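Local atomic coordinates of transcription termination factor FttA (Methanosarcina mazei, PDB entry 2XR1), a protein that probably terminates archaeal transcription as a homodimeric, two-zinc nuclease that cuts nascent RNA and degrades the released RNA in the 5'-3' direction. Residues 256-261 / 305-310; 340-343 / 348-351; 361-366 / 467-472; 399-404 / 437-442; 446-451 / 516-521. All coordinates share one frame; numbering follows the deposited sequence.

Interaction 1: residues 256-261 / 305-310; sequences LLFKYG and LKHTIP
Phe258 and His307 form a buried aromatic pair in the metallo-beta-lactamase domain, joining the last turn of helix 254-259 to the turn between helix 299-306 and strand 308-310. The rings are inclined at 50° with centroids 4.9 Å apart, which fits neither a stack nor an edge-to-face pair. The approach is uneven: Phe258 CE1 sits above one face of the imidazole, offset toward its rim, and lies 3.6 Å from His307 CG. Next to it, Phe258 CZ reaches back to His307 CB at 3.7 Å, bringing in the base of the histidine side chain. Similar first torsions (chi1 -73° for Phe258, -69° for His307) turn the two rings into the gap between their backbones. Strand 308-310, short and weakly bonded, lies, within this chain, at the edge of one of the domain's two sandwiched mixed sheets; backbone bonds from His307 and Ile309 to Val266 tie it to strand 266-268, and Phe258 also touches Val266. The imidazole is further held by a hydrogen bond between its ND1 and Lys303 O. Beyond Phe258 the helix closes in a Schellman motif, with Gly261 at positive phi and Gly261 N bonded to Phe258 O at 2.9 Å.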
# COMPACT_ATOMS: atom_id res chain seq x y z
N LEU B 256 8.90 -5.65 18.68
CA LEU B 256 9.53 -6.22 17.49
C LEU B 256 9.91 -5.10 16.52
O LEU B 256 10.91 -5.17 15.83
CB LEU B 256 8.57 -7.19 16.80
CG LEU B 256 9.07 -8.08 15.67
CD1 LEU B 256 10.25 -8.91 16.09
CD2 LEU B 256 7.97 -8.96 15.24
N LEU B 257 9.08 -4.04 16.48
CA LEU B 257 9.40 -2.84 15.70
C LEU B 257 10.76 -2.31 16.10
O LEU B 257 11.58 -1.99 15.24
CB LEU B 257 8.36 -1.74 15.87
CG LEU B 257 6.96 -2.12 15.36
CD1 LEU B 257 5.91 -1.06 15.64
CD2 LEU B 257 7.01 -2.42 13.88
N PHE B 258 11.02 -2.24 17.39
CA PHE B 258 12.32 -1.76 17.85
C PHE B 258 13.46 -2.74 17.50
O PHE B 258 14.56 -2.33 17.11
CB PHE B 258 12.26 -1.43 19.34
CG PHE B 258 11.50 -0.18 19.62
CD1 PHE B 258 12.10 1.05 19.50
CD2 PHE B 258 10.20 -0.22 19.97
CE1 PHE B 258 11.42 2.18 19.74
CE2 PHE B 258 9.50 0.94 20.20
CZ PHE B 258 10.11 2.12 20.08
N LYS B 259 13.19 -4.02 17.62
CA LYS B 259 14.17 -5.01 17.26
C LYS B 259 14.63 -4.82 15.82
O LYS B 259 15.79 -5.03 15.50
CB LYS B 259 13.60 -6.41 17.43
CG LYS B 259 14.61 -7.52 17.16
CD LYS B 259 14.00 -8.90 17.46
CE LYS B 259 14.91 -10.06 17.04
NZ LYS B 259 14.67 -11.21 17.97
N TYR B 260 13.70 -4.41 14.98
CA TYR B 260 13.95 -4.21 13.57
C TYR B 260 14.35 -2.79 13.20
O TYR B 260 14.30 -2.43 12.02
CB TYR B 260 12.67 -4.57 12.78
CG TYR B 260 12.30 -6.04 12.75
CD1 TYR B 260 13.26 -7.05 12.90
CD2 TYR B 260 10.98 -6.42 12.55
CE1 TYR B 260 12.90 -8.38 12.87
CE2 TYR B 260 10.61 -7.73 12.52
CZ TYR B 260 11.56 -8.71 12.69
OH TYR B 260 11.16 -10.03 12.64
N GLY B 261 14.69 -1.96 14.19
CA GLY B 261 15.32 -0.65 13.92
C GLY B 261 14.44 0.61 13.96
O GLY B 261 14.87 1.66 13.50
N LEU B 305 9.95 1.17 26.29
CA LEU B 305 9.51 2.03 27.38
C LEU B 305 10.26 3.37 27.34
O LEU B 305 9.69 4.40 27.62
CB LEU B 305 9.71 1.32 28.72
CG LEU B 305 9.40 2.04 30.03
CD1 LEU B 305 7.95 2.45 30.09
CD2 LEU B 305 9.77 1.12 31.20
N LYS B 306 11.55 3.34 26.98
CA LYS B 306 12.35 4.57 26.85
C LYS B 306 11.79 5.45 25.75
O LYS B 306 12.04 6.65 25.72
CB LYS B 306 13.80 4.26 26.49
CG LYS B 306 14.62 3.87 27.65
CD LYS B 306 16.10 3.76 27.31
CE LYS B 306 16.48 2.38 26.76
NZ LYS B 306 17.85 2.01 27.08
N HIS B 307 11.06 4.85 24.83
CA HIS B 307 10.45 5.61 23.75
C HIS B 307 8.98 5.83 23.96
O HIS B 307 8.32 6.35 23.07
CB HIS B 307 10.68 4.88 22.41
CG HIS B 307 12.10 4.90 21.96
ND1 HIS B 307 13.07 4.13 22.57
CD2 HIS B 307 12.72 5.60 20.99
CE1 HIS B 307 14.24 4.36 21.98
NE2 HIS B 307 14.05 5.24 21.01
N THR B 308 8.42 5.44 25.10
CA THR B 308 7.01 5.66 25.28
C THR B 308 6.73 7.06 25.85
O THR B 308 7.34 7.47 26.84
CB THR B 308 6.37 4.60 26.18
OG1 THR B 308 6.65 3.30 25.67
CG2 THR B 308 4.84 4.78 26.24
N ILE B 309 5.76 7.74 25.24
CA ILE B 309 5.31 9.06 25.70
C ILE B 309 3.82 9.05 26.05
O ILE B 309 2.96 9.04 25.19
CB ILE B 309 5.60 10.13 24.64
CG1 ILE B 309 7.08 10.08 24.21
CG2 ILE B 309 5.24 11.48 25.17
CD1 ILE B 309 7.38 10.88 22.96
N PRO B 310 3.50 9.01 27.33
CA PRO B 310 2.08 8.94 27.67
C PRO B 310 1.37 10.23 27.44
O PRO B 310 1.96 11.25 27.68
CB PRO B 310 2.09 8.67 29.16
CG PRO B 310 3.48 9.16 29.66
CD PRO B 310 4.39 8.85 28.51

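Interaction 2: residues 340-343 / 348-351; sequences HFHI and HNVV
Phe341 and Val350 form a hydrogen-bonded pair of an antiparallel beta hairpin, made by strands 337-343 and 348-352 inside a mixed sheet of the metallo-beta-lactamase domain. The N-to-C directions of the two short strand segments differ by 165°, and their axes approach to 4.8 Å. Phe341 N donates to Val350 O at 2.9 Å, and Val350 N returns a bond to Phe341 O at 3.0 Å. At the next hydrogen-bonded pair, two residues on, Ile343 N reaches His348 O at 2.9 Å, while the reciprocal His348 N to Ile343 O bond is weak.

On the face bearing His340, His342, Asn349 and Val351, the side chains add a polar link. His342 ND1 donates to Asn349 OD1 at 2.9 Å, although the bond is bent (141° at the hydrogen) and comes in tilted from both the ring and the amide plane. Ring and amide lie side by side with planes 19° apart. Asn349 CG sits anti to its own carbonyl carbon and brings OD1 within reach of both histidines: His340 CE1 is 3.3 Å from it, but His340 NE2 bonds to Arg373 O instead. The amide's other end, ND2, is held by Glu375. At the end away from the hairpin turn, Val351 CG2 packs on His340 CD2 at 3.6 Å.

The other face is mostly apolar, with Phe341 CB 3.9 Å from Val350 CG1. Phe341, Ile343 and Val350 all touch Leu202 on strand 199-203 of the facing sheet, the sheet-on-sheet core characteristic of the alpha-beta/beta-alpha metallo-beta-lactamase fold.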
# COMPACT_ATOMS: atom_id res chain seq x y z
N HIS B 340 -8.37 10.08 17.90
CA HIS B 340 -8.76 11.05 16.90
C HIS B 340 -7.53 11.74 16.27
O HIS B 340 -6.68 12.30 16.97
CB HIS B 340 -9.68 12.09 17.57
CG HIS B 340 -10.17 13.15 16.66
ND1 HIS B 340 -9.45 14.30 16.41
CD2 HIS B 340 -11.31 13.26 15.95
CE1 HIS B 340 -10.12 15.05 15.56
NE2 HIS B 340 -11.26 14.44 15.26
N PHE B 341 -7.45 11.70 14.95
CA PHE B 341 -6.36 12.31 14.20
C PHE B 341 -6.86 13.43 13.33
O PHE B 341 -7.69 13.21 12.43
CB PHE B 341 -5.72 11.30 13.29
CG PHE B 341 -5.03 10.20 14.01
CD1 PHE B 341 -3.71 10.32 14.37
CD2 PHE B 341 -5.69 9.03 14.30
CE1 PHE B 341 -3.07 9.31 14.96
CE2 PHE B 341 -5.03 8.00 14.94
CZ PHE B 341 -3.73 8.15 15.27
N HIS B 342 -6.32 14.61 13.58
CA HIS B 342 -6.71 15.85 12.91
C HIS B 342 -5.58 16.11 11.96
O HIS B 342 -4.45 16.32 12.41
CB HIS B 342 -6.84 16.97 13.97
CG HIS B 342 -7.17 18.32 13.42
ND1 HIS B 342 -8.18 18.54 12.51
CD2 HIS B 342 -6.67 19.55 13.71
CE1 HIS B 342 -8.24 19.83 12.21
NE2 HIS B 342 -7.33 20.46 12.93
N ILE B 343 -5.86 16.04 10.66
CA ILE B 343 -4.83 16.11 9.63
C ILE B 343 -4.86 17.42 8.92
O ILE B 343 -5.87 17.83 8.39
CB ILE B 343 -5.02 14.97 8.62
CG1 ILE B 343 -5.27 13.65 9.40
CG2 ILE B 343 -3.84 14.93 7.59
CD1 ILE B 343 -4.70 12.49 8.79
N HIS B 348 -8.71 16.76 7.03
CA HIS B 348 -9.47 15.58 7.26
C HIS B 348 -9.34 15.18 8.72
O HIS B 348 -8.39 15.55 9.41
CB HIS B 348 -8.94 14.47 6.36
CG HIS B 348 -9.90 13.33 6.17
ND1 HIS B 348 -10.87 13.33 5.20
CD2 HIS B 348 -10.01 12.14 6.82
CE1 HIS B 348 -11.56 12.20 5.28
NE2 HIS B 348 -11.06 11.46 6.24
N ASN B 349 -10.34 14.46 9.20
CA ASN B 349 -10.31 13.96 10.57
C ASN B 349 -10.73 12.52 10.54
O ASN B 349 -11.82 12.22 10.02
CB ASN B 349 -11.28 14.73 11.48
CG ASN B 349 -10.94 16.16 11.63
OD1 ASN B 349 -10.32 16.57 12.64
ND2 ASN B 349 -11.35 16.95 10.67
N VAL B 350 -9.90 11.65 11.11
CA VAL B 350 -10.18 10.23 11.09
C VAL B 350 -10.11 9.71 12.52
O VAL B 350 -9.21 10.07 13.25
CB VAL B 350 -9.22 9.43 10.16
CG1 VAL B 350 -7.84 9.86 10.34
CG2 VAL B 350 -9.28 7.95 10.47
N VAL B 351 -11.06 8.87 12.90
CA VAL B 351 -11.07 8.22 14.19
C VAL B 351 -10.84 6.73 14.12
O VAL B 351 -11.50 6.02 13.39
CB VAL B 351 -12.39 8.46 14.90
CG1 VAL B 351 -12.49 7.56 16.06
CG2 VAL B 351 -12.50 9.94 15.34

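Interaction 3: residues 361-366 / 467-472; sequences TRLFDP and NDLRKL
Leu469 lays its side chain alongside that of Leu363, the two pointing the same way. The terminal methyls, Leu363 CD2 and Leu469 CD1, are modelled closer than carbons can sit, so the detail of this apolar pairing is doubtful; that the leucines face each other rests on Leu363 CA and Leu469 CA, 6.1 Å apart. Leu469 also leans on the neighbouring backbone: its CG is 3.8 Å from Arg362 O, a contact without a hydrogen bond. Leu363 starts out pointing away from helix 467-472, yet a chi1 of -74° folds its end back toward that helix.

The contact crosses a domain boundary, since loop 361-366 belongs to the metallo-beta-lactamase part and helix 467-472 to the beta-CASP part; the side chain of Leu363 is about 10 Å from those of the zinc ligands His247 and His332. Arg362 spans the same boundary with salt bridges to Glu397 and Glu433, and Leu363 shares a backbone hydrogen bond with Asn466. Within the loop, Thr361 OG1 accepts from Phe364 N at 3.2 Å, forming an ST motif, and Thr361 N bonds to Phe364 O at 3.1 Å. Leu363 CB rests over the centre of the Phe364 ring, 3.5 Å above its plane.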
# COMPACT_ATOMS: atom_id res chain seq x y z
N THR B 361 -20.17 0.91 32.36
CA THR B 361 -19.92 -0.38 32.98
C THR B 361 -19.54 -0.15 34.43
O THR B 361 -19.50 1.00 34.87
CB THR B 361 -18.82 -1.15 32.21
OG1 THR B 361 -17.60 -0.40 32.20
CG2 THR B 361 -19.29 -1.44 30.76
N ARG B 362 -19.30 -1.21 35.19
CA ARG B 362 -18.91 -1.03 36.57
C ARG B 362 -17.62 -0.23 36.70
O ARG B 362 -17.46 0.48 37.67
CB ARG B 362 -18.77 -2.38 37.31
CG ARG B 362 -20.02 -3.24 37.37
CD ARG B 362 -21.19 -2.51 37.95
NE ARG B 362 -20.93 -2.32 39.35
CZ ARG B 362 -21.27 -3.19 40.29
NH1 ARG B 362 -21.93 -4.31 39.96
NH2 ARG B 362 -20.97 -2.95 41.56
N LEU B 363 -16.70 -0.35 35.75
CA LEU B 363 -15.38 0.28 35.86
C LEU B 363 -15.26 1.59 35.09
O LEU B 363 -14.59 2.53 35.56
CB LEU B 363 -14.28 -0.67 35.36
CG LEU B 363 -13.84 -1.88 36.19
CD1 LEU B 363 -12.90 -2.69 35.35
CD2 LEU B 363 -13.14 -1.46 37.44
N PHE B 364 -15.87 1.67 33.93
CA PHE B 364 -15.59 2.75 32.99
C PHE B 364 -16.82 3.51 32.48
O PHE B 364 -17.96 3.08 32.70
CB PHE B 364 -14.86 2.19 31.80
CG PHE B 364 -13.68 1.34 32.16
CD1 PHE B 364 -12.58 1.90 32.83
CD2 PHE B 364 -13.65 -0.03 31.81
CE1 PHE B 364 -11.48 1.11 33.14
CE2 PHE B 364 -12.56 -0.82 32.14
CZ PHE B 364 -11.47 -0.26 32.79
N ASP B 365 -16.58 4.65 31.86
CA ASP B 365 -17.65 5.43 31.24
C ASP B 365 -17.76 4.97 29.80
O ASP B 365 -16.88 4.30 29.30
CB ASP B 365 -17.34 6.92 31.29
CG ASP B 365 -17.23 7.48 32.70
OD1 ASP B 365 -18.25 7.45 33.47
OD2 ASP B 365 -16.10 7.96 33.04
N PRO B 366 -18.86 5.34 29.12
CA PRO B 366 -19.03 4.88 27.75
C PRO B 366 -18.00 5.43 26.83
O PRO B 366 -17.48 6.50 27.08
CB PRO B 366 -20.40 5.47 27.34
CG PRO B 366 -21.08 5.99 28.60
CD PRO B 366 -20.01 6.12 29.65
N ASN B 467 -16.82 7.70 37.80
CA ASN B 467 -17.05 8.36 39.11
C ASN B 467 -17.32 7.42 40.29
O ASN B 467 -16.89 7.69 41.42
CB ASN B 467 -18.24 9.33 39.02
CG ASN B 467 -17.85 10.71 38.48
OD1 ASN B 467 -17.03 10.84 37.58
ND2 ASN B 467 -18.45 11.76 39.08
N ASP B 468 -18.09 6.36 40.05
CA ASP B 468 -18.50 5.52 41.15
C ASP B 468 -17.37 4.65 41.63
O ASP B 468 -17.16 4.52 42.84
CB ASP B 468 -19.69 4.68 40.75
CG ASP B 468 -20.95 5.52 40.54
OD1 ASP B 468 -21.07 6.61 41.21
OD2 ASP B 468 -21.80 5.09 39.69
N LEU B 469 -16.60 4.08 40.72
CA LEU B 469 -15.48 3.25 41.15
C LEU B 469 -14.38 4.13 41.77
O LEU B 469 -13.79 3.77 42.77
CB LEU B 469 -14.93 2.41 39.99
CG LEU B 469 -14.77 0.92 40.25
CD1 LEU B 469 -13.47 0.42 39.66
CD2 LEU B 469 -14.83 0.55 41.72
N ARG B 470 -14.13 5.27 41.14
CA ARG B 470 -13.24 6.30 41.67
C ARG B 470 -13.52 6.50 43.16
O ARG B 470 -12.63 6.31 43.97
CB ARG B 470 -13.45 7.59 40.88
CG ARG B 470 -12.28 8.56 40.82
CD ARG B 470 -12.44 9.51 39.62
NE ARG B 470 -12.35 10.91 40.00
CZ ARG B 470 -13.36 11.65 40.44
NH1 ARG B 470 -14.59 11.14 40.56
NH2 ARG B 470 -13.16 12.93 40.78
N LYS B 471 -14.75 6.84 43.55
CA LYS B 471 -15.04 7.04 44.98
C LYS B 471 -14.85 5.74 45.79
O LYS B 471 -14.39 5.77 46.90
CB LYS B 471 -16.44 7.66 45.20
N LEU B 472 -15.15 4.59 45.21
CA LEU B 472 -15.00 3.33 45.93
C LEU B 472 -13.55 2.94 46.26
O LEU B 472 -13.28 2.52 47.38
CB LEU B 472 -15.68 2.17 45.17
CG LEU B 472 -17.11 1.76 45.60
CD1 LEU B 472 -17.27 1.77 47.13
CD2 LEU B 472 -18.17 2.63 44.97

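Interaction 4: residues 399-404 / 437-442; sequences HLQMVV and KGLIPE
Gln401 runs from helix 393-409 toward loop 437-442, starting with its CB 4.4 Å from Ile440 CG1. A chi1 of -71° and an extended chain beyond CG carry the amide past Ile440 to Leu439. There one methyl touches all three amide atoms: Leu439 CD2 is 3.7 Å from Gln401 CD and 3.6 Å from Gln401 OE1. At the tip, Gln401 NE2 lies 3.3 Å from the same CD2, but its polar partner is Ser434 OG, near the end of helix 423-436. The amide is therefore tied to that helix by a hydrogen bond and meets the loop through van der Waals contact alone.

Both segments belong to the beta-CASP domain, where helix 423-436 and the loop after it connect the parallel strands 414-417 and 445-448 in a beta-alpha-beta arrangement. The helix ends in a Schellman motif with Gly438 at positive phi, and the chain then turns so that Leu439 and Ile440 both direct their CB atoms at helix 393-409.

One turn along from Gln401, Val404 makes the closest purely aliphatic contact. Its CG1 meets Ile440 CG2 at 3.6 Å and Ile440 CD1 at 3.9 Å, placing the valine methyl against both arms of the isoleucine. Ile440 also touches Leu431 and Ser434 of helix 423-436.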
# COMPACT_ATOMS: atom_id res chain seq x y z
N HIS B 399 -26.82 -13.97 36.32
CA HIS B 399 -26.41 -15.23 35.69
C HIS B 399 -25.10 -15.72 36.26
O HIS B 399 -25.00 -16.87 36.66
CB HIS B 399 -26.28 -15.08 34.16
CG HIS B 399 -26.19 -16.39 33.43
ND1 HIS B 399 -26.24 -16.47 32.06
CD2 HIS B 399 -26.11 -17.66 33.87
CE1 HIS B 399 -26.16 -17.73 31.69
NE2 HIS B 399 -26.10 -18.48 32.78
N LEU B 400 -24.09 -14.86 36.32
CA LEU B 400 -22.83 -15.30 36.92
C LEU B 400 -23.04 -15.79 38.35
O LEU B 400 -22.44 -16.75 38.75
CB LEU B 400 -21.78 -14.20 36.91
CG LEU B 400 -20.39 -14.70 37.31
CD1 LEU B 400 -20.03 -15.86 36.41
CD2 LEU B 400 -19.35 -13.61 37.21
N GLN B 401 -23.88 -15.10 39.11
CA GLN B 401 -24.03 -15.40 40.51
C GLN B 401 -24.65 -16.76 40.66
O GLN B 401 -24.23 -17.53 41.48
CB GLN B 401 -24.88 -14.35 41.23
CG GLN B 401 -24.17 -13.03 41.36
CD GLN B 401 -25.06 -11.89 41.85
OE1 GLN B 401 -26.22 -11.77 41.45
NE2 GLN B 401 -24.51 -11.04 42.71
N MET B 402 -25.63 -17.05 39.83
CA MET B 402 -26.32 -18.32 39.89
C MET B 402 -25.43 -19.49 39.47
O MET B 402 -25.46 -20.55 40.09
CB MET B 402 -27.60 -18.28 39.06
CG MET B 402 -28.71 -17.44 39.74
SD MET B 402 -29.32 -18.19 41.30
CE MET B 402 -30.41 -16.91 41.94
N VAL B 403 -24.63 -19.31 38.43
CA VAL B 403 -23.72 -20.38 38.02
C VAL B 403 -22.70 -20.66 39.10
O VAL B 403 -22.45 -21.82 39.44
CB VAL B 403 -23.02 -20.05 36.73
CG1 VAL B 403 -21.89 -21.00 36.49
CG2 VAL B 403 -24.02 -20.05 35.59
N VAL B 404 -22.14 -19.60 39.68
CA VAL B 404 -21.13 -19.78 40.71
C VAL B 404 -21.76 -20.30 42.01
O VAL B 404 -21.21 -21.21 42.64
CB VAL B 404 -20.32 -18.49 40.94
CG1 VAL B 404 -19.45 -18.64 42.16
CG2 VAL B 404 -19.44 -18.21 39.72
N LYS B 437 -23.04 -9.59 49.84
CA LYS B 437 -24.50 -9.64 50.01
C LYS B 437 -25.04 -11.06 50.19
O LYS B 437 -26.24 -11.28 50.04
CB LYS B 437 -25.19 -8.99 48.82
CG LYS B 437 -24.89 -7.52 48.68
CD LYS B 437 -25.05 -7.03 47.23
CE LYS B 437 -26.53 -6.82 46.87
NZ LYS B 437 -26.89 -7.15 45.43
N GLY B 438 -24.16 -12.01 50.53
CA GLY B 438 -24.57 -13.39 50.82
C GLY B 438 -25.36 -14.06 49.70
O GLY B 438 -26.32 -14.78 49.95
N LEU B 439 -24.93 -13.81 48.47
CA LEU B 439 -25.61 -14.23 47.25
C LEU B 439 -24.78 -15.26 46.48
O LEU B 439 -25.30 -15.96 45.63
CB LEU B 439 -25.83 -12.99 46.39
CG LEU B 439 -27.11 -12.65 45.63
CD1 LEU B 439 -28.36 -12.65 46.48
CD2 LEU B 439 -26.88 -11.27 44.99
N ILE B 440 -23.48 -15.31 46.73
CA ILE B 440 -22.63 -16.49 46.45
C ILE B 440 -22.11 -16.84 47.84
O ILE B 440 -22.07 -15.95 48.70
CB ILE B 440 -21.41 -16.14 45.57
CG1 ILE B 440 -21.82 -15.62 44.20
CG2 ILE B 440 -20.50 -17.33 45.36
CD1 ILE B 440 -20.62 -15.11 43.37
N PRO B 441 -21.72 -18.10 48.10
CA PRO B 441 -21.21 -18.42 49.46
C PRO B 441 -19.79 -17.94 49.70
O PRO B 441 -19.00 -17.87 48.76
CB PRO B 441 -21.24 -19.95 49.50
CG PRO B 441 -22.17 -20.35 48.39
CD PRO B 441 -21.97 -19.32 47.31
N GLU B 442 -19.45 -17.61 50.94
CA GLU B 442 -18.09 -17.12 51.24
C GLU B 442 -17.10 -18.26 50.96
O GLU B 442 -17.15 -19.33 51.57
CB GLU B 442 -17.95 -16.57 52.66
CG GLU B 442 -19.18 -15.77 53.16
CD GLU B 442 -18.86 -14.74 54.25
OE1 GLU B 442 -18.25 -15.12 55.29
OE2 GLU B 442 -19.24 -13.54 54.06

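Interaction 5: residues 446-451 / 516-521; sequences YLDGMI and GGPVME
The carboxylate of Asp448 has the CB-CG edge of the Pro518 ring over one face: Pro518 CB is 3.2 Å from Asp448 OD2, and Pro518 CG 3.7 Å from Asp448 CG. Both proline atoms lie off its plane, on the same side. With CG anti to the backbone N (chi1 -160°), the carboxylate reaches the start of helix 518-526, and chi2 near 0° turns its face to the proline. At the OD1 end, Gly449 N makes a weak, strongly bent hydrogen bond of 2.7 Å to Asp448 OD1. Gly449 N is also 4.1 Å from Pro518 CG, so the ring edge extends to the backbone of the turn.

In the beta-CASP domain this joins the C-terminal end of strand 445-448, inside a parallel sheet, to the first turn of a helix following the adjacent strand 506-509. Asp448 OD2 has polar partners outside the two segments: a salt bridge to Arg495 NE and a hydrogen bond with Tyr522 OH. Asp490 OD1 lies close to Asp448 OD1, a like-charge approach that would probably be unfavourable. The chemistry is thus mixed: an apolar ring edge against one face of a buried acid, with Arg495 and Tyr522 satisfying the oxygen nearest that ring.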
# COMPACT_ATOMS: atom_id res chain seq x y z
N TYR B 446 -9.41 -17.32 43.96
CA TYR B 446 -7.99 -17.30 43.62
C TYR B 446 -7.79 -16.56 42.31
O TYR B 446 -8.66 -16.61 41.45
CB TYR B 446 -7.41 -18.70 43.54
CG TYR B 446 -7.54 -19.48 44.81
CD1 TYR B 446 -6.62 -19.33 45.83
CD2 TYR B 446 -8.59 -20.37 45.01
CE1 TYR B 446 -6.75 -20.07 47.04
CE2 TYR B 446 -8.72 -21.10 46.20
CZ TYR B 446 -7.80 -20.94 47.20
OH TYR B 446 -7.93 -21.65 48.37
N LEU B 447 -6.67 -15.85 42.20
CA LEU B 447 -6.34 -14.98 41.08
C LEU B 447 -4.93 -15.30 40.60
O LEU B 447 -3.97 -15.07 41.32
CB LEU B 447 -6.39 -13.54 41.53
CG LEU B 447 -7.67 -13.03 42.16
CD1 LEU B 447 -7.53 -11.55 42.45
CD2 LEU B 447 -8.90 -13.28 41.28
N ASP B 448 -4.77 -15.84 39.39
CA ASP B 448 -3.45 -16.35 38.96
C ASP B 448 -3.02 -15.73 37.63
O ASP B 448 -3.83 -15.32 36.84
CB ASP B 448 -3.49 -17.88 38.88
CG ASP B 448 -2.09 -18.52 38.92
OD1 ASP B 448 -1.06 -17.79 38.87
OD2 ASP B 448 -2.02 -19.77 38.96
N GLY B 449 -1.72 -15.61 37.43
CA GLY B 449 -1.16 -15.08 36.18
C GLY B 449 -1.23 -13.58 35.91
O GLY B 449 -1.59 -13.18 34.79
N MET B 450 -0.83 -12.78 36.89
CA MET B 450 -0.72 -11.31 36.76
C MET B 450 -2.02 -10.50 36.90
O MET B 450 -2.00 -9.26 36.80
CB MET B 450 0.03 -10.86 35.49
CG MET B 450 1.35 -11.55 35.20
SD MET B 450 2.59 -11.27 36.43
CE MET B 450 3.72 -10.21 35.48
N ILE B 451 -3.13 -11.17 37.18
CA ILE B 451 -4.38 -10.47 37.39
C ILE B 451 -4.26 -9.47 38.50
O ILE B 451 -4.66 -8.31 38.36
CB ILE B 451 -5.52 -11.43 37.72
CG1 ILE B 451 -5.90 -12.22 36.47
CG2 ILE B 451 -6.73 -10.68 38.24
CD1 ILE B 451 -6.88 -13.29 36.76
N GLY B 516 -3.09 -20.91 26.86
CA GLY B 516 -2.04 -21.32 27.76
C GLY B 516 -2.18 -20.65 29.10
O GLY B 516 -3.19 -20.03 29.39
N GLY B 517 -1.13 -20.76 29.90
CA GLY B 517 -1.10 -20.11 31.20
C GLY B 517 -1.55 -21.05 32.29
O GLY B 517 -1.84 -22.21 32.03
N PRO B 518 -1.59 -20.56 33.53
CA PRO B 518 -1.95 -21.40 34.66
C PRO B 518 -3.37 -22.00 34.56
O PRO B 518 -3.62 -23.03 35.19
CB PRO B 518 -1.83 -20.44 35.86
CG PRO B 518 -1.93 -19.06 35.25
CD PRO B 518 -1.25 -19.19 33.94
N VAL B 519 -4.28 -21.40 33.80
CA VAL B 519 -5.63 -21.94 33.70
C VAL B 519 -5.62 -23.36 33.11
O VAL B 519 -6.52 -24.17 33.34
CB VAL B 519 -6.60 -21.00 32.92
CG1 VAL B 519 -6.39 -21.09 31.41
CG2 VAL B 519 -8.04 -21.31 33.28
N MET B 520 -4.60 -23.65 32.33
CA MET B 520 -4.42 -24.97 31.79
C MET B 520 -3.98 -25.99 32.86
O MET B 520 -4.39 -27.15 32.81
CB MET B 520 -3.46 -24.93 30.60
CG MET B 520 -4.05 -24.21 29.37
SD MET B 520 -5.66 -24.90 28.86
CE MET B 520 -6.78 -23.90 29.83
N GLU B 521 -3.20 -25.55 33.84
CA GLU B 521 -2.88 -26.41 34.97
C GLU B 521 -4.15 -26.68 35.78
O GLU B 521 -4.44 -27.82 36.10
CB GLU B 521 -1.77 -25.80 35.86
CG GLU B 521 -0.39 -26.44 35.69
CD GLU B 521 0.77 -25.47 36.00
OE1 GLU B 521 0.79 -24.39 35.38
OE2 GLU B 521 1.65 -25.78 36.85

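Interactions 1 and 2 follow one another in the metallo-beta-lactamase domain, their centres about 24 Å apart, interaction 1 lying beside the edge strand 308-310 of one mixed sheet and interaction 2 within the other. Interaction 3 joins that domain to the beta-CASP domain, and along the chain interaction 4 is nested within the loop it closes; their centres are about 22 Å apart. Interaction 5 alternates with interaction 3 in sequence and lies about 22 Å from interaction 4, centre to centre. Helix 423-436 links interactions 3 and 4, as Leu363 and Ile440 both touch it. The contacts are thus spread over two domains, with interaction 3 on their boundary near the zinc ligands.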